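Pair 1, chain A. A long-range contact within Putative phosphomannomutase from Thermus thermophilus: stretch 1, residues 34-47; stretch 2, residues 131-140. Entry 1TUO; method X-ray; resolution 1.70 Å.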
# COMPACT_ATOMS: atom_id res chain seq x y z
N ARG A 34 25.22 6.45 6.77
CA ARG A 34 25.43 5.48 7.83
C ARG A 34 24.55 4.26 7.52
O ARG A 34 24.96 3.11 7.69
CB ARG A 34 25.04 6.07 9.19
CG ARG A 34 25.98 7.15 9.68
CD ARG A 34 25.44 7.83 10.93
NE ARG A 34 25.29 6.92 12.06
CZ ARG A 34 24.62 7.20 13.17
NH1 ARG A 34 24.02 8.39 13.30
NH2 ARG A 34 24.54 6.31 14.15
N LEU A 35 23.33 4.53 7.04
CA LEU A 35 22.42 3.44 6.70
C LEU A 35 22.96 2.66 5.50
O LEU A 35 22.87 1.43 5.46
CB LEU A 35 21.02 3.98 6.39
CG LEU A 35 19.95 2.94 6.04
CD1 LEU A 35 19.85 1.90 7.16
CD2 LEU A 35 18.61 3.64 5.84
N ALA A 36 23.53 3.38 4.54
CA ALA A 36 24.08 2.73 3.34
C ALA A 36 25.19 1.77 3.73
O ALA A 36 25.27 0.65 3.22
CB ALA A 36 24.61 3.78 2.38
N GLU A 37 26.06 2.20 4.65
CA GLU A 37 27.16 1.36 5.11
C GLU A 37 26.63 0.09 5.77
O GLU A 37 27.14 -1.01 5.53
CB GLU A 37 28.02 2.13 6.12
CG GLU A 37 29.30 1.39 6.52
CD GLU A 37 30.35 1.40 5.42
OE1 GLU A 37 31.30 0.60 5.51
OE2 GLU A 37 30.25 2.22 4.48
N ALA A 38 25.60 0.24 6.59
CA ALA A 38 25.00 -0.89 7.29
C ALA A 38 24.41 -1.88 6.30
O ALA A 38 24.63 -3.09 6.39
CB ALA A 38 23.90 -0.41 8.22
N TYR A 39 23.65 -1.36 5.34
CA TYR A 39 23.02 -2.18 4.33
C TYR A 39 24.03 -2.90 3.44
O TYR A 39 23.88 -4.08 3.14
CB TYR A 39 22.08 -1.31 3.49
CG TYR A 39 21.24 -2.08 2.50
CD1 TYR A 39 20.50 -3.20 2.89
CD2 TYR A 39 21.16 -1.68 1.17
CE1 TYR A 39 19.70 -3.89 1.99
CE2 TYR A 39 20.36 -2.36 0.26
CZ TYR A 39 19.63 -3.46 0.67
OH TYR A 39 18.83 -4.13 -0.23
N GLY A 40 25.07 -2.18 3.03
CA GLY A 40 26.09 -2.77 2.19
C GLY A 40 26.83 -3.89 2.90
O GLY A 40 27.08 -4.95 2.32
N ARG A 41 27.20 -3.65 4.15
CA ARG A 41 27.92 -4.65 4.93
C ARG A 41 27.04 -5.89 5.06
O ARG A 41 27.52 -7.02 4.95
CB ARG A 41 28.27 -4.11 6.33
CG ARG A 41 29.24 -2.94 6.30
CD ARG A 41 29.78 -2.59 7.69
NE ARG A 41 30.59 -1.38 7.66
CZ ARG A 41 31.36 -0.95 8.66
NH1 ARG A 41 31.43 -1.64 9.79
NH2 ARG A 41 32.06 0.17 8.53
N HIS A 42 25.76 -5.66 5.30
CA HIS A 42 24.81 -6.75 5.44
C HIS A 42 24.74 -7.60 4.16
O HIS A 42 24.76 -8.83 4.21
CB HIS A 42 23.42 -6.20 5.75
CG HIS A 42 22.33 -7.22 5.63
ND1 HIS A 42 22.20 -8.28 6.50
CD2 HIS A 42 21.30 -7.33 4.75
CE1 HIS A 42 21.14 -8.99 6.17
NE2 HIS A 42 20.57 -8.44 5.11
N LEU A 43 24.66 -6.93 3.02
CA LEU A 43 24.57 -7.64 1.75
C LEU A 43 25.85 -8.36 1.38
O LEU A 43 25.80 -9.48 0.85
CB LEU A 43 24.08 -6.76 0.58
CG LEU A 43 22.64 -6.29 0.35
CD1 LEU A 43 22.47 -5.32 -0.82
CD2 LEU A 43 21.52 -7.31 0.23
N LEU A 44 26.99 -7.74 1.64
CA LEU A 44 28.28 -8.36 1.31
C LEU A 44 28.45 -9.64 2.12
O LEU A 44 28.99 -10.63 1.63
CB LEU A 44 29.42 -7.40 1.61
CG LEU A 44 29.58 -6.20 0.66
CD1 LEU A 44 30.60 -5.24 1.24
CD2 LEU A 44 30.03 -6.69 -0.71
N GLU A 45 27.96 -9.62 3.36
CA GLU A 45 28.06 -10.77 4.25
C GLU A 45 27.24 -11.95 3.71
O GLU A 45 27.49 -13.10 4.06
CB GLU A 45 27.56 -10.38 5.65
CG GLU A 45 27.79 -11.43 6.75
CD GLU A 45 26.84 -12.61 6.67
OE1 GLU A 45 25.61 -12.37 6.60
OE2 GLU A 45 27.31 -13.76 6.68
N ARG A 46 26.27 -11.65 2.86
CA ARG A 46 25.42 -12.69 2.29
C ARG A 46 25.78 -13.03 0.85
O ARG A 46 25.01 -13.71 0.16
CB ARG A 46 23.95 -12.29 2.36
CG ARG A 46 23.36 -12.25 3.76
CD ARG A 46 21.86 -12.07 3.68
NE ARG A 46 21.22 -12.05 5.00
CZ ARG A 46 19.92 -12.15 4.68
NH1 ARG A 46 19.79 -11.79 3.41
NH2 ARG A 46 18.84 -12.23 5.47
N GLY A 47 26.93 -12.57 0.38
CA GLY A 47 27.35 -12.87 -0.98
C GLY A 47 27.28 -11.72 -1.96
O GLY A 47 27.52 -11.91 -3.15
N GLU A 131 13.55 -10.08 10.85
CA GLU A 131 14.88 -10.60 11.17
C GLU A 131 15.97 -9.89 10.37
O GLU A 131 17.04 -9.57 10.90
CB GLU A 131 14.95 -12.11 10.89
CG GLU A 131 14.08 -12.96 11.81
CD GLU A 131 12.62 -12.55 11.79
OE1 GLU A 131 12.03 -12.48 10.69
OE2 GLU A 131 12.05 -12.32 12.88
N GLU A 132 15.70 -9.64 9.09
CA GLU A 132 16.65 -8.96 8.22
C GLU A 132 16.75 -7.48 8.61
O GLU A 132 17.83 -6.88 8.57
CB GLU A 132 16.22 -9.12 6.76
CG GLU A 132 17.12 -8.42 5.76
CD GLU A 132 17.10 -9.08 4.40
OE1 GLU A 132 16.05 -9.61 3.99
OE2 GLU A 132 18.15 -9.06 3.72
N ALA A 133 15.61 -6.90 8.99
CA ALA A 133 15.57 -5.50 9.40
C ALA A 133 16.47 -5.29 10.62
O ALA A 133 17.22 -4.32 10.70
CB ALA A 133 14.15 -5.10 9.74
N LYS A 134 16.39 -6.22 11.56
CA LYS A 134 17.19 -6.14 12.77
C LYS A 134 18.67 -6.28 12.46
O LYS A 134 19.51 -5.60 13.06
CB LYS A 134 16.77 -7.23 13.76
CG LYS A 134 15.44 -6.95 14.45
CD LYS A 134 15.52 -5.68 15.30
CE LYS A 134 14.24 -5.43 16.07
NZ LYS A 134 14.34 -4.21 16.92
N ALA A 135 19.00 -7.15 11.52
CA ALA A 135 20.39 -7.38 11.14
C ALA A 135 21.02 -6.12 10.56
O ALA A 135 22.17 -5.78 10.88
CB ALA A 135 20.47 -8.52 10.13
N ILE A 136 20.28 -5.42 9.71
CA ILE A 136 20.78 -4.19 9.11
C ILE A 136 20.95 -3.10 10.18
O ILE A 136 21.95 -2.39 10.21
CB ILE A 136 19.82 -3.70 7.99
CG1 ILE A 136 19.81 -4.72 6.84
CG2 ILE A 136 20.25 -2.35 7.48
CD1 ILE A 136 18.67 -4.53 5.84
N GLU A 137 19.95 -2.99 11.05
CA GLU A 137 19.98 -1.99 12.11
C GLU A 137 21.20 -2.16 13.00
O GLU A 137 21.85 -1.19 13.41
CB GLU A 137 18.72 -2.10 12.98
CG GLU A 137 18.63 -1.07 14.09
CD GLU A 137 17.48 -1.35 15.04
OE1 GLU A 137 16.74 -0.41 15.37
OE2 GLU A 137 17.33 -2.52 15.47
N ALA A 138 21.52 -3.42 13.30
CA ALA A 138 22.66 -3.73 14.16
C ALA A 138 23.99 -3.28 13.57
O ALA A 138 24.94 -3.01 14.30
CB ALA A 138 22.69 -5.23 14.45
N LEU A 139 24.06 -3.19 12.24
CA LEU A 139 25.29 -2.81 11.56
C LEU A 139 25.48 -1.32 11.29
O LEU A 139 26.46 -0.93 10.65
CB LEU A 139 25.40 -3.57 10.24
CG LEU A 139 25.57 -5.09 10.37
CD1 LEU A 139 25.39 -5.74 9.00
CD2 LEU A 139 26.96 -5.39 10.93
N VAL A 140 24.57 -0.48 11.76
CA VAL A 140 24.72 0.96 11.54
C VAL A 140 25.91 1.48 12.33
O VAL A 140 25.95 1.38 13.56
CB VAL A 140 23.45 1.73 11.98
CG1 VAL A 140 23.68 3.23 11.83
CG2 VAL A 140 22.26 1.30 11.13
O HOH W 1 16.59 -11.78 2.56

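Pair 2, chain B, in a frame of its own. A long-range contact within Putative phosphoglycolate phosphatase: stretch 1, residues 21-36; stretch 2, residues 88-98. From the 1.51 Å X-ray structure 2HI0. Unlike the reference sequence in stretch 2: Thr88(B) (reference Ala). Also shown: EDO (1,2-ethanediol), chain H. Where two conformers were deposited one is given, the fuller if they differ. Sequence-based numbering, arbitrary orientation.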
# COMPACT_ATOMS: atom_id res chain seq x y z
N ASP B 21 -12.94 4.15 2.17
CA ASP B 21 -13.11 3.53 3.49
C ASP B 21 -12.02 4.03 4.43
O ASP B 21 -12.25 4.24 5.64
CB ASP B 21 -13.09 1.99 3.41
CG ASP B 21 -14.40 1.39 2.86
OD1 ASP B 21 -15.46 2.06 2.82
OD2 ASP B 21 -14.41 0.19 2.47
N LEU B 22 -10.82 4.26 3.90
CA LEU B 22 -9.75 4.83 4.74
C LEU B 22 -10.11 6.24 5.27
O LEU B 22 -9.85 6.61 6.43
CB LEU B 22 -8.41 4.88 3.97
CG LEU B 22 -7.67 3.56 3.78
CD1 LEU B 22 -6.56 3.80 2.74
CD2 LEU B 22 -7.09 2.96 5.04
N THR B 23 -10.71 7.02 4.36
CA THR B 23 -11.13 8.40 4.63
C THR B 23 -12.19 8.41 5.71
O THR B 23 -12.09 9.13 6.68
CB THR B 23 -11.61 9.06 3.31
OG1 THR B 23 -10.51 9.14 2.39
CG2 THR B 23 -12.12 10.48 3.54
N SER B 24 -13.22 7.59 5.54
CA SER B 24 -14.29 7.49 6.52
C SER B 24 -13.75 7.09 7.90
O SER B 24 -14.14 7.65 8.93
CB SER B 24 -15.33 6.48 6.03
OG SER B 24 -16.41 6.43 6.93
N ALA B 25 -12.88 6.08 7.94
CA ALA B 25 -12.33 5.59 9.19
C ALA B 25 -11.41 6.62 9.84
O ALA B 25 -11.42 6.81 11.06
CB ALA B 25 -11.61 4.27 8.98
N LEU B 26 -10.58 7.31 9.05
CA LEU B 26 -9.70 8.36 9.58
C LEU B 26 -10.53 9.49 10.18
O LEU B 26 -10.23 9.97 11.27
CB LEU B 26 -8.66 8.95 8.56
CG LEU B 26 -7.44 9.71 9.14
CD1 LEU B 26 -6.61 8.81 10.03
CD2 LEU B 26 -6.63 10.26 7.95
N ASN B 27 -11.53 9.95 9.46
CA ASN B 27 -12.37 11.01 9.95
C ASN B 27 -13.13 10.62 11.22
O ASN B 27 -13.22 11.41 12.16
CB ASN B 27 -13.35 11.51 8.89
CG ASN B 27 -12.69 12.41 7.85
OD1 ASN B 27 -11.74 13.13 8.14
ND2 ASN B 27 -13.20 12.35 6.61
N TYR B 28 -13.62 9.37 11.26
CA TYR B 28 -14.23 8.83 12.49
C TYR B 28 -13.30 8.91 13.71
O TYR B 28 -13.68 9.39 14.77
CB TYR B 28 -14.71 7.39 12.27
CG TYR B 28 -15.35 6.77 13.53
CD1 TYR B 28 -16.71 6.93 13.78
CD2 TYR B 28 -14.61 6.03 14.39
CE1 TYR B 28 -17.27 6.38 14.91
CE2 TYR B 28 -15.15 5.49 15.53
CZ TYR B 28 -16.50 5.66 15.78
OH TYR B 28 -17.09 5.10 16.88
N ALA B 29 -12.07 8.40 13.54
CA ALA B 29 -11.05 8.34 14.59
C ALA B 29 -10.68 9.74 15.09
O ALA B 29 -10.52 10.01 16.29
CB ALA B 29 -9.79 7.62 14.04
N PHE B 30 -10.47 10.64 14.15
CA PHE B 30 -10.17 12.05 14.43
C PHE B 30 -11.31 12.69 15.21
O PHE B 30 -11.11 13.33 16.22
CB PHE B 30 -9.85 12.84 13.14
CG PHE B 30 -8.34 12.91 12.83
CD1 PHE B 30 -7.63 11.75 12.71
CD2 PHE B 30 -7.65 14.12 12.75
CE1 PHE B 30 -6.29 11.71 12.47
CE2 PHE B 30 -6.27 14.11 12.53
CZ PHE B 30 -5.60 12.89 12.39
N GLU B 31 -12.52 12.50 14.73
CA GLU B 31 -13.66 13.09 15.42
C GLU B 31 -13.77 12.56 16.87
O GLU B 31 -14.01 13.33 17.82
CB GLU B 31 -14.95 12.76 14.66
CG GLU B 31 -16.21 13.31 15.31
CD GLU B 31 -17.47 13.12 14.48
OE1 GLU B 31 -17.78 11.98 14.05
OE2 GLU B 31 -18.18 14.15 14.34
N GLN B 32 -13.63 11.23 17.02
CA GLN B 32 -13.68 10.61 18.34
C GLN B 32 -12.63 11.12 19.34
O GLN B 32 -12.80 11.00 20.54
CB GLN B 32 -13.59 9.08 18.27
CG GLN B 32 -14.82 8.44 17.70
CD GLN B 32 -16.01 8.60 18.59
OE1 GLN B 32 -15.94 8.29 19.79
NE2 GLN B 32 -17.14 9.08 18.04
N THR B 33 -11.52 11.62 18.82
CA THR B 33 -10.41 12.10 19.63
C THR B 33 -10.29 13.65 19.64
O THR B 33 -9.30 14.20 20.13
CB THR B 33 -9.12 11.42 19.21
OG1 THR B 33 -8.88 11.63 17.81
CG2 THR B 33 -9.14 9.93 19.52
N GLY B 34 -11.33 14.33 19.18
CA GLY B 34 -11.40 15.78 19.32
C GLY B 34 -10.73 16.60 18.24
O GLY B 34 -10.54 17.82 18.42
N HIS B 35 -10.42 15.99 17.10
CA HIS B 35 -9.69 16.66 16.02
C HIS B 35 -10.64 17.05 14.90
O HIS B 35 -11.79 16.63 14.91
CB HIS B 35 -8.61 15.76 15.46
CG HIS B 35 -7.48 15.55 16.41
ND1 HIS B 35 -6.46 16.46 16.53
CD2 HIS B 35 -7.26 14.60 17.35
CE1 HIS B 35 -5.62 16.05 17.47
NE2 HIS B 35 -6.09 14.94 17.99
N ARG B 36 -10.18 17.90 13.98
CA ARG B 36 -10.83 18.19 12.69
C ARG B 36 -11.09 16.86 12.01
O ARG B 36 -10.24 15.96 12.10
CB ARG B 36 -9.92 19.09 11.81
CG ARG B 36 -9.45 18.52 10.45
CD ARG B 36 -8.51 19.47 9.70
NE ARG B 36 -8.74 19.43 8.25
CZ ARG B 36 -8.00 20.06 7.33
NH1 ARG B 36 -6.93 20.76 7.66
NH2 ARG B 36 -8.33 19.96 6.05
N THR B 88 2.53 10.25 21.13
CA THR B 88 1.52 9.94 22.09
C THR B 88 0.14 10.23 21.51
O THR B 88 -0.78 9.40 21.65
CB THR B 88 1.76 10.74 23.40
OG1 THR B 88 3.02 10.35 23.96
CG2 THR B 88 0.67 10.52 24.45
N GLU B 89 -0.03 11.37 20.86
CA GLU B 89 -1.31 11.64 20.23
C GLU B 89 -1.59 10.70 19.05
O GLU B 89 -2.74 10.28 18.86
CB GLU B 89 -1.39 13.10 19.82
CG GLU B 89 -2.79 13.54 19.37
CD GLU B 89 -3.87 13.46 20.45
OE1 GLU B 89 -3.56 13.34 21.66
OE2 GLU B 89 -5.06 13.55 20.06
N VAL B 90 -0.57 10.40 18.24
CA VAL B 90 -0.70 9.41 17.16
C VAL B 90 -1.30 8.09 17.72
O VAL B 90 -2.30 7.54 17.16
CB VAL B 90 0.65 9.18 16.45
CG1 VAL B 90 0.57 7.96 15.49
CG2 VAL B 90 1.02 10.44 15.66
N ASN B 91 -0.71 7.59 18.80
CA ASN B 91 -1.09 6.31 19.40
C ASN B 91 -2.53 6.39 19.93
O ASN B 91 -3.28 5.42 19.86
CB ASN B 91 -0.12 5.86 20.49
CG ASN B 91 1.24 5.51 19.94
OD1 ASN B 91 1.37 5.24 18.75
ND2 ASN B 91 2.25 5.52 20.80
N ARG B 92 -2.92 7.57 20.40
CA ARG B 92 -4.29 7.74 20.97
C ARG B 92 -5.30 7.69 19.83
O ARG B 92 -6.37 7.06 19.94
CB ARG B 92 -4.42 9.04 21.75
CG ARG B 92 -5.68 9.14 22.52
CD ARG B 92 -5.63 10.33 23.49
NE ARG B 92 -5.88 11.60 22.80
CZ ARG B 92 -7.09 12.12 22.56
NH1 ARG B 92 -8.19 11.51 22.93
NH2 ARG B 92 -7.19 13.28 21.95
N VAL B 93 -4.98 8.33 18.70
CA VAL B 93 -5.85 8.27 17.52
C VAL B 93 -5.89 6.82 16.96
O VAL B 93 -6.94 6.31 16.61
CB VAL B 93 -5.40 9.29 16.43
CG1 VAL B 93 -6.19 9.11 15.16
CG2 VAL B 93 -5.57 10.72 16.94
N LEU B 94 -4.72 6.18 16.88
CA LEU B 94 -4.65 4.80 16.33
C LEU B 94 -5.47 3.81 17.14
O LEU B 94 -5.98 2.80 16.62
CB LEU B 94 -3.21 4.34 16.23
CG LEU B 94 -2.40 4.94 15.07
CD1 LEU B 94 -0.95 4.49 15.16
CD2 LEU B 94 -2.99 4.47 13.76
N GLU B 95 -5.59 4.07 18.45
CA GLU B 95 -6.37 3.20 19.32
C GLU B 95 -7.83 3.07 18.83
O GLU B 95 -8.46 2.01 18.99
CB GLU B 95 -6.33 3.77 20.73
CG GLU B 95 -7.06 2.90 21.75
CD GLU B 95 -6.98 3.44 23.18
OE1 GLU B 95 -6.70 4.64 23.37
OE2 GLU B 95 -7.24 2.64 24.10
N VAL B 96 -8.36 4.15 18.27
CA VAL B 96 -9.68 4.17 17.66
C VAL B 96 -9.62 3.72 16.21
O VAL B 96 -10.39 2.89 15.79
CB VAL B 96 -10.32 5.59 17.74
CG1 VAL B 96 -11.73 5.62 17.08
CG2 VAL B 96 -10.31 6.08 19.23
N PHE B 97 -8.69 4.29 15.45
CA PHE B 97 -8.63 4.01 14.01
C PHE B 97 -8.42 2.52 13.62
O PHE B 97 -9.10 2.00 12.69
CB PHE B 97 -7.51 4.80 13.37
CG PHE B 97 -7.35 4.55 11.89
CD1 PHE B 97 -8.19 5.16 10.96
CD2 PHE B 97 -6.38 3.70 11.44
CE1 PHE B 97 -8.05 4.89 9.61
CE2 PHE B 97 -6.26 3.42 10.09
CZ PHE B 97 -7.09 4.02 9.17
N LYS B 98 -7.47 1.86 14.27
CA LYS B 98 -7.12 0.50 13.83
C LYS B 98 -8.31 -0.47 13.91
O LYS B 98 -8.69 -1.10 12.93
CB LYS B 98 -5.90 -0.01 14.60
CG LYS B 98 -4.64 0.73 14.17
CD LYS B 98 -3.34 0.08 14.66
CE LYS B 98 -3.28 -1.43 14.37
NZ LYS B 98 -1.89 -1.96 14.43
C1 EDO H . -16.57 11.93 11.10
O1 EDO H . -17.77 11.28 11.51
C2 EDO H . -16.87 12.63 9.78
O2 EDO H . -17.80 13.71 9.91

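In both pairs two helices cross at a wide angle, with their axes 8.4 Å apart at closest approach and their N-to-C directions 119° apart in pair 1 and 129° in pair 2. Fourteen central residues superpose with an RMSD of 0.4 Å, and the buried surfaces are nearly equal, 592 and 583 Å². The backbones differ towards the end of the second stretch: the helix of pair 1 gives way to a loop by Leu139(A), whereas that of pair 2 runs on through Lys98(B).

The two helices can approach closely because the same small residue lies at the crossing, Ala38(A) in pair 1 and Ala29(B) in pair 2. Each points its CB toward the partner helix, and a methyl group fills the narrow gap without forcing the backbones apart. In pair 1 Ala38(A) CB lies 3.4 Å from the carbonyl Ile136(A) O and 3.8 Å from Val140(A) CG2. In pair 2 Ala29(B) CB meets Phe97(B) CB at 3.7 Å.

Around this alanine the matched positions carry different apolar groups. Ile136(A) coincides with Val93(B), both beta-branched. The isoleucine is long enough to act as a knob among Leu35(A), Ala38(A), Tyr39(A) and His42(A); its CD1 reaches the edge of the tyrosine ring, 3.7 Å from Tyr39(A) CD1, while its CG1 lies over the face of the histidine ring in a CH-pi contact. The shorter valine is met by the aromatic residue matching Tyr39(A), with Phe30(B) CE1 3.7 Å from Val93(B) CG1. In pair 2 the knob is instead Phe97(B), at the position of Val140(A). Its flat ring enters edge-on among Leu22(B), Ala25(B), Leu26(B) and Ala29(B), with CE1 3.7 Å from Ala25(B) CB. Ala25(B) superposes on Arg34(A), so a small methyl adjoins the large ring, whereas the long arginine reaches the smaller valine, Arg34(A) NH2 lying 4.0 Å from Val140(A) CG1.

The polar end of the contact uses a matched glutamate, Glu132(A) and Glu89(B), and each accepts a hydrogen bond from a histidine at the edge of its ring. The histidines come from different places. His42(A) is on the helix, and its NE2 donates to Glu132(A) OE2 at 2.9 Å. Its counterpart in pair 2 is Thr33(B), too short to make that reach; its OG1 instead donates to Ala29(B) O at 2.8 Å, meeting a carbonyl of its own stretch. The histidine of pair 2 is His35(B), in the loop beyond, with NE2 2.7 Å from Glu89(B) OE2.

An arginine pairs with each glutamate and offsets its negative charge. In pair 1 it crosses between stretches: Arg46(A) NH1 lies 3.2 Å from Glu132(A) OE2, a salt bridge with the oxygen well out of the guanidinium plane. In pair 2 Arg92(B), matched to the small Ala135(A), pairs with Glu89(B) one turn away and also crosses the interface, its NH2 donating to Thr33(B) O at 2.9 Å.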